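Local coordinates for protein MtN3/saliva family (Thermodesulfovibrio yellowstonii, PDB 4RNG) that probably carries sugars across the membrane as a small two-subunit bacterial relative of the SWEET transporters, at residues M43-F46 against M47-I51; K62-P65 against V66-N70; S73-L76 against I77-I81. All coordinates share one frame; numbering follows the deposited sequence.

How the contacts relate
Contact 1 lies on helix 41-60, while contacts 2 and 3 occupy successive parts of helix 64-87, the next helix in the chain. The closest pair is contacts 1 and 3, whose centres are about 10 Å apart where the two helices pack side by side: Phe44 CE1 comes within 3.8 Å of Ile80 CD1, and Leu74 CD1 lies 3.8 Å from Ala48 O. Contact 2, at the start of helix 64-87, has its centre about 17 Å from each of the other two centres, yet still meets contact 1 where Ile51 CG2 reaches to 3.3 Å from Asn70 O. Contacts 1 and 2 also touch the second subunit, whereas contact 3 does not.

Contact 1: residues M43-F46 against M47-I51; sequences MFIF and MAIGI
Met43, Phe44, Ile45 and Phe46 meet Met47 to Gly50 one turn further along helix 41-60, and four backbone hydrogen bonds, one of them weak, link the two segments. Met47 N gives its hydrogen to Met43 O at 2.9 Å, Ala48 N to Phe44 O at 3.0 Å, and Gly50 N to Phe46 O at 3.0 Å. The last is the straightest of the three, with an N-H...O angle of 169°. The weak bond runs from Ile49 N to Ile45 O.

Van der Waals contacts of side-chain carbons with these carbonyls form the second group. Met47 lays its first two carbons against one oxygen, CG standing 3.2 Å from Met43 O, before the chain bends at chi2 and again at chi3 and leads its thioether away. Ile49 behaves differently: CG1 lies beside the backbone N, and an unusual second torsion (chi2 110°) turns CD1 back toward Ile45 O, an approach so short that the placement of this methyl is doubtful. Ala48 rests its CB against both Ile45 O and Phe44 O.

Apolar pairs make the third group and are looser. Met43 CG and Met47 CG stand 4.3 Å apart.

Met43 and Phe46 also pack on Ala22, Met47 on Thr19 and Phe44 on Met43, all of the second subunit. Ile45 and Ile49, like much of Phe46, are exposed. The pattern is that of a regular i to i+4 alpha-helical turn within a predicted transmembrane helix that packs on the partner subunit of the SemiSWEET dimer.

Contact 2: residues K62-P65 against V66-N70; sequences KEIP and VILAN
Glu63, Ile64 and Pro65 meet Val66 to Ala69 in a local helix-start contact, where the chain leaves the short connection after helix 41-60 and enters helix 64-87. Lys62, with positive phi, closes the preceding helix in a Schellman motif, and Glu63 takes the N-cap position of the next. Glu63 O accepts the hydrogen of Ile67 N at 3.2 Å. Leu68 N to Ile64 O and Ala69 N to Pro65 O continue the helical pattern. Pro65 sits in the first turn, where its missing N-H costs no helical bond.

Among the side chains, Ile64 CG2, set anti to its own N, meets Leu68 CD1 at 3.7 Å, the two chains crossing obliquely. Val66 CG2 lies 3.8 Å from Glu63 CB. One turn on, Asn70 folds back so that ND2 bonds Val66 O at 2.6 Å, almost straight at 179°; the oxygen lies in the plane of the amide and also takes a weak bond from Asn70 N.

Ile67 packs on Phe55 and Val59 of helix 41-60, Glu63 and Pro65 touch Asn9 of helix 7-21, and Pro65 and Val66 pack on Tyr57 of the second subunit.

Contact 3: residues S73-L76 against I77-I81; sequences SLIL and IFLII
Ile77 leans back over the carbonyl of Ser73, one turn earlier on helix 64-87, and can be followed along its length. CB lies 3.3 Å from Ser73 O, and CG1, placed beside the backbone N by chi1 of -85°, stays at 3.4 Å from the same oxygen. The chain then runs out straight (chi2 180°), so that CD1 draws off to 4.1 Å from Ser73 O and reaches the neighbouring helix, where it packs on Ile51. The branch methyl CG2 is anti to the N and is turned to helix 41-60 as well. Ser73 O also accepts the hydrogen of Ile77 N, at a short 2.7 Å.

The next three amides repeat the pattern, Phe78 N to Leu74 O, Leu79 N to Ile75 O and Ile80 N to Leu76 O. Ile75 O has several neighbours: besides the bond from Leu79 N at 3.1 Å it has Leu79 CD1 at 3.3 Å, and it lies at the edge of the Phe78 ring, near the ring plane. Ile80 rests CG1 3.6 Å from Leu76 O. Ser73 OG bonds Ala69 O of the preceding turn and Thr20 OG1 of helix 7-21, which satisfies this buried hydroxyl.

Ile75, Phe78 and Leu79 are exposed, while the other face packs within the subunit: Ser73, Ile77 and Ile80 lie against helix 41-60, and Ser73, Leu76, Ile77 and Ile80 all touch Leu23 at the start of helix 23-33, placing helix 64-87 between those two helices.

Contact 1: residues M43-F46 against M47-I51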
loop_
_atom_site.group_PDB
_atom_site.type_symbol
_atom_site.label_atom_id
_atom_site.label_comp_id
_atom_site.label_asym_id
_atom_site.label_seq_id
_atom_site.Cartn_x
_atom_site.Cartn_y
_atom_site.Cartn_z
ATOM N N MET C 43 5.395 -8.754 2.395
ATOM C CA MET C 43 4.904 -7.420 2.112
ATOM C C MET C 43 3.413 -7.311 2.405
ATOM O O MET C 43 2.968 -6.352 3.039
ATOM C CB MET C 43 5.187 -7.016 0.657
ATOM C CG MET C 43 4.464 -5.738 0.272
ATOM S SD MET C 43 4.608 -5.245 -1.444
ATOM C CE MET C 43 3.255 -4.073 -1.546
ATOM N N PHE C 44 2.633 -8.281 1.946
ATOM C CA PHE C 44 1.194 -8.163 2.122
ATOM C C PHE C 44 0.775 -8.518 3.544
ATOM O O PHE C 44 -0.182 -7.938 4.068
ATOM C CB PHE C 44 0.453 -9.015 1.106
ATOM C CG PHE C 44 0.415 -8.397 -0.260
ATOM C CD1 PHE C 44 -0.434 -7.340 -0.526
ATOM C CD2 PHE C 44 1.262 -8.841 -1.263
ATOM C CE1 PHE C 44 -0.453 -6.754 -1.770
ATOM C CE2 PHE C 44 1.244 -8.260 -2.513
ATOM C CZ PHE C 44 0.384 -7.213 -2.768
ATOM N N ILE C 45 1.504 -9.429 4.184
ATOM C CA ILE C 45 1.223 -9.747 5.575
ATOM C C ILE C 45 1.315 -8.502 6.429
ATOM O O ILE C 45 0.377 -8.131 7.121
ATOM C CB ILE C 45 2.217 -10.767 6.143
ATOM C CG1 ILE C 45 2.006 -12.158 5.559
ATOM C CG2 ILE C 45 2.052 -10.880 7.636
ATOM C CD1 ILE C 45 3.051 -13.152 6.097
ATOM N N PHE C 46 2.460 -7.847 6.353
ATOM C CA PHE C 46 2.696 -6.662 7.144
ATOM C C PHE C 46 1.882 -5.459 6.658
ATOM O O PHE C 46 1.545 -4.590 7.452
ATOM C CB PHE C 46 4.192 -6.378 7.178
ATOM C CG PHE C 46 4.945 -7.340 8.057
ATOM C CD1 PHE C 46 4.866 -7.246 9.433
ATOM C CD2 PHE C 46 5.704 -8.353 7.507
ATOM C CE1 PHE C 46 5.536 -8.138 10.244
ATOM C CE2 PHE C 46 6.381 -9.246 8.315
ATOM C CZ PHE C 46 6.296 -9.138 9.684
ATOM N N MET C 47 1.600 -5.390 5.358
ATOM C CA MET C 47 0.753 -4.325 4.843
ATOM C C MET C 47 -0.603 -4.399 5.553
ATOM O O MET C 47 -1.115 -3.386 6.031
ATOM C CB MET C 47 0.535 -4.436 3.326
ATOM C CG MET C 47 1.444 -3.569 2.466
ATOM S SD MET C 47 1.619 -1.869 3.052
ATOM C CE MET C 47 -0.026 -1.236 2.782
ATOM N N ALA C 48 -1.156 -5.609 5.646
ATOM C CA ALA C 48 -2.457 -5.817 6.268
ATOM C C ALA C 48 -2.510 -5.274 7.694
ATOM O O ALA C 48 -3.422 -4.509 8.030
ATOM C CB ALA C 48 -2.817 -7.289 6.257
ATOM N N ILE C 49 -1.543 -5.646 8.533
ATOM C CA ILE C 49 -1.526 -5.130 9.910
ATOM C C ILE C 49 -1.392 -3.620 9.952
ATOM O O ILE C 49 -2.133 -2.957 10.687
ATOM C CB ILE C 49 -0.412 -5.726 10.757
ATOM C CG1 ILE C 49 -0.620 -7.219 10.915
ATOM C CG2 ILE C 49 -0.403 -5.099 12.125
ATOM C CD1 ILE C 49 0.381 -7.959 10.172
ATOM N N GLY C 50 -0.450 -3.078 9.169
ATOM C CA GLY C 50 -0.239 -1.646 9.127
ATOM C C GLY C 50 -1.512 -0.935 8.731
ATOM O O GLY C 50 -1.934 0.015 9.382
ATOM N N ILE C 51 -2.164 -1.466 7.707
ATOM C CA ILE C 51 -3.415 -0.927 7.198
ATOM C C ILE C 51 -4.529 -0.979 8.236
ATOM O O ILE C 51 -5.332 -0.049 8.332
ATOM C CB ILE C 51 -3.853 -1.688 5.930
ATOM C CG1 ILE C 51 -3.029 -1.204 4.749
ATOM C CG2 ILE C 51 -5.330 -1.457 5.621
ATOM C CD1 ILE C 51 -3.435 -1.817 3.465
#

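Contact 2: residues K62-P65 against V66-N70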
loop_
_atom_site.group_PDB
_atom_site.type_symbol
_atom_site.label_atom_id
_atom_site.label_comp_id
_atom_site.label_asym_id
_atom_site.label_seq_id
_atom_site.Cartn_x
_atom_site.Cartn_y
_atom_site.Cartn_z
ATOM N N LYS C 62 -10.792 11.145 13.199
ATOM C CA LYS C 62 -12.093 11.313 12.581
ATOM C C LYS C 62 -12.062 11.640 11.096
ATOM O O LYS C 62 -12.746 12.558 10.657
ATOM C CB LYS C 62 -12.884 12.413 13.288
ATOM C CG LYS C 62 -13.151 12.192 14.764
ATOM C CD LYS C 62 -13.983 13.350 15.282
ATOM C CE LYS C 62 -14.332 13.201 16.737
ATOM N NZ LYS C 62 -15.288 14.281 17.118
ATOM N N GLU C 63 -11.281 10.904 10.316
ATOM C CA GLU C 63 -11.202 11.175 8.875
ATOM C C GLU C 63 -11.712 10.035 8.005
ATOM O O GLU C 63 -11.045 9.009 7.863
ATOM C CB GLU C 63 -9.770 11.503 8.461
ATOM C CG GLU C 63 -9.279 12.834 8.986
ATOM C CD GLU C 63 -10.138 13.986 8.535
ATOM O OE1 GLU C 63 -10.668 13.930 7.410
ATOM O OE2 GLU C 63 -10.261 14.963 9.296
ATOM N N ILE C 64 -12.883 10.238 7.412
ATOM C CA ILE C 64 -13.548 9.248 6.573
ATOM C C ILE C 64 -12.713 8.684 5.411
ATOM O O ILE C 64 -12.817 7.499 5.105
ATOM C CB ILE C 64 -14.846 9.848 5.963
ATOM C CG1 ILE C 64 -15.968 9.855 6.978
ATOM C CG2 ILE C 64 -15.380 8.960 4.864
ATOM C CD1 ILE C 64 -16.446 8.467 7.263
ATOM N N PRO C 65 -11.933 9.526 4.714
ATOM C CA PRO C 65 -11.174 8.878 3.626
ATOM C C PRO C 65 -10.122 7.859 4.120
ATOM O O PRO C 65 -9.918 6.815 3.474
ATOM C CB PRO C 65 -10.513 10.055 2.892
ATOM C CG PRO C 65 -10.759 11.259 3.735
ATOM C CD PRO C 65 -11.916 10.995 4.620
ATOM N N VAL C 66 -9.484 8.143 5.257
ATOM C CA VAL C 66 -8.533 7.202 5.848
ATOM C C VAL C 66 -9.238 5.918 6.267
ATOM O O VAL C 66 -8.769 4.806 6.005
ATOM C CB VAL C 66 -7.838 7.804 7.065
ATOM C CG1 VAL C 66 -6.748 6.859 7.577
ATOM C CG2 VAL C 66 -7.279 9.160 6.716
ATOM N N ILE C 67 -10.394 6.083 6.890
ATOM C CA ILE C 67 -11.186 4.944 7.308
ATOM C C ILE C 67 -11.568 4.033 6.131
ATOM O O ILE C 67 -11.300 2.836 6.142
ATOM C CB ILE C 67 -12.439 5.415 8.029
ATOM C CG1 ILE C 67 -12.032 6.152 9.312
ATOM C CG2 ILE C 67 -13.347 4.229 8.327
ATOM C CD1 ILE C 67 -13.164 6.880 10.024
ATOM N N LEU C 68 -12.199 4.611 5.123
ATOM C CA LEU C 68 -12.720 3.854 4.008
ATOM C C LEU C 68 -11.626 3.136 3.204
ATOM O O LEU C 68 -11.720 1.938 2.911
ATOM C CB LEU C 68 -13.491 4.794 3.081
ATOM C CG LEU C 68 -14.856 5.262 3.592
ATOM C CD1 LEU C 68 -15.555 6.133 2.559
ATOM C CD2 LEU C 68 -15.725 4.117 3.995
ATOM N N ALA C 69 -10.594 3.878 2.835
ATOM C CA ALA C 69 -9.539 3.312 2.009
ATOM C C ALA C 69 -8.904 2.110 2.686
ATOM O O ALA C 69 -8.510 1.145 2.029
ATOM C CB ALA C 69 -8.491 4.352 1.685
ATOM N N ASN C 70 -8.762 2.182 3.997
ATOM C CA ASN C 70 -8.054 1.115 4.668
ATOM C C ASN C 70 -8.892 -0.148 4.870
ATOM O O ASN C 70 -8.415 -1.265 4.614
ATOM C CB ASN C 70 -7.486 1.659 5.975
ATOM C CG ASN C 70 -6.241 2.511 5.734
ATOM O OD1 ASN C 70 -5.147 1.979 5.567
ATOM N ND2 ASN C 70 -6.421 3.807 5.601
#

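Contact 3: residues S73-L76 against I77-I81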
loop_
_atom_site.group_PDB
_atom_site.type_symbol
_atom_site.label_atom_id
_atom_site.label_comp_id
_atom_site.label_asym_id
_atom_site.label_seq_id
_atom_site.Cartn_x
_atom_site.Cartn_y
_atom_site.Cartn_z
ATOM N N SER C 73 -9.003 -1.652 1.305
ATOM C CA SER C 73 -7.707 -2.248 0.921
ATOM C C SER C 73 -7.481 -3.581 1.637
ATOM O O SER C 73 -6.959 -4.523 1.060
ATOM C CB SER C 73 -6.536 -1.306 1.197
ATOM O OG SER C 73 -6.627 -0.148 0.404
ATOM N N LEU C 74 -7.880 -3.636 2.905
ATOM C CA LEU C 74 -7.752 -4.837 3.721
ATOM C C LEU C 74 -8.490 -6.034 3.106
ATOM O O LEU C 74 -7.989 -7.151 3.120
ATOM C CB LEU C 74 -8.270 -4.553 5.135
ATOM C CG LEU C 74 -7.958 -5.595 6.196
ATOM C CD1 LEU C 74 -6.457 -5.851 6.207
ATOM C CD2 LEU C 74 -8.459 -5.142 7.569
ATOM N N ILE C 75 -9.696 -5.804 2.596
ATOM C CA ILE C 75 -10.422 -6.832 1.877
ATOM C C ILE C 75 -9.658 -7.293 0.659
ATOM O O ILE C 75 -9.500 -8.489 0.426
ATOM C CB ILE C 75 -11.812 -6.356 1.447
ATOM C CG1 ILE C 75 -12.729 -6.251 2.673
ATOM C CG2 ILE C 75 -12.428 -7.354 0.480
ATOM C CD1 ILE C 75 -13.425 -4.938 2.827
ATOM N N LEU C 76 -9.177 -6.333 -0.119
ATOM C CA LEU C 76 -8.478 -6.655 -1.352
ATOM C C LEU C 76 -7.142 -7.346 -1.065
ATOM O O LEU C 76 -6.757 -8.298 -1.750
ATOM C CB LEU C 76 -8.279 -5.376 -2.178
ATOM C CG LEU C 76 -9.570 -4.706 -2.675
ATOM C CD1 LEU C 76 -9.259 -3.398 -3.362
ATOM C CD2 LEU C 76 -10.394 -5.617 -3.595
ATOM N N ILE C 77 -6.461 -6.896 -0.014
ATOM C CA ILE C 77 -5.181 -7.486 0.358
ATOM C C ILE C 77 -5.372 -8.911 0.809
ATOM O O ILE C 77 -4.596 -9.795 0.444
ATOM C CB ILE C 77 -4.477 -6.681 1.443
ATOM C CG1 ILE C 77 -3.694 -5.554 0.782
ATOM C CG2 ILE C 77 -3.496 -7.536 2.212
ATOM C CD1 ILE C 77 -2.962 -4.684 1.763
ATOM N N PHE C 78 -6.439 -9.145 1.564
ATOM C CA PHE C 78 -6.757 -10.497 1.956
ATOM C C PHE C 78 -6.970 -11.397 0.733
ATOM O O PHE C 78 -6.551 -12.554 0.750
ATOM C CB PHE C 78 -7.981 -10.544 2.846
ATOM C CG PHE C 78 -8.476 -11.920 3.064
ATOM C CD1 PHE C 78 -7.827 -12.761 3.954
ATOM C CD2 PHE C 78 -9.564 -12.393 2.364
ATOM C CE1 PHE C 78 -8.268 -14.045 4.147
ATOM C CE2 PHE C 78 -10.013 -13.686 2.553
ATOM C CZ PHE C 78 -9.360 -14.509 3.444
ATOM N N LEU C 79 -7.627 -10.905 -0.312
ATOM C CA LEU C 79 -7.759 -11.744 -1.506
ATOM C C LEU C 79 -6.417 -12.203 -1.991
ATOM O O LEU C 79 -6.227 -13.376 -2.274
ATOM C CB LEU C 79 -8.451 -11.026 -2.666
ATOM C CG LEU C 79 -9.936 -11.249 -2.841
ATOM C CD1 LEU C 79 -10.670 -10.793 -1.609
ATOM C CD2 LEU C 79 -10.372 -10.483 -4.059
ATOM N N ILE C 80 -5.491 -11.254 -2.070
ATOM C CA ILE C 80 -4.161 -11.502 -2.580
ATOM C C ILE C 80 -3.443 -12.520 -1.719
ATOM O O ILE C 80 -2.819 -13.437 -2.252
ATOM C CB ILE C 80 -3.350 -10.197 -2.671
ATOM C CG1 ILE C 80 -3.925 -9.335 -3.800
ATOM C CG2 ILE C 80 -1.893 -10.484 -2.936
ATOM C CD1 ILE C 80 -3.459 -7.896 -3.778
ATOM N N ILE C 81 -3.541 -12.371 -0.399
ATOM C CA ILE C 81 -2.928 -13.336 0.517
ATOM C C ILE C 81 -3.503 -14.747 0.285
ATOM O O ILE C 81 -2.769 -15.736 0.225
ATOM C CB ILE C 81 -3.132 -12.923 1.993
ATOM C CG1 ILE C 81 -2.381 -11.623 2.281
ATOM C CG2 ILE C 81 -2.671 -14.026 2.939
ATOM C CD1 ILE C 81 -2.573 -11.098 3.700
#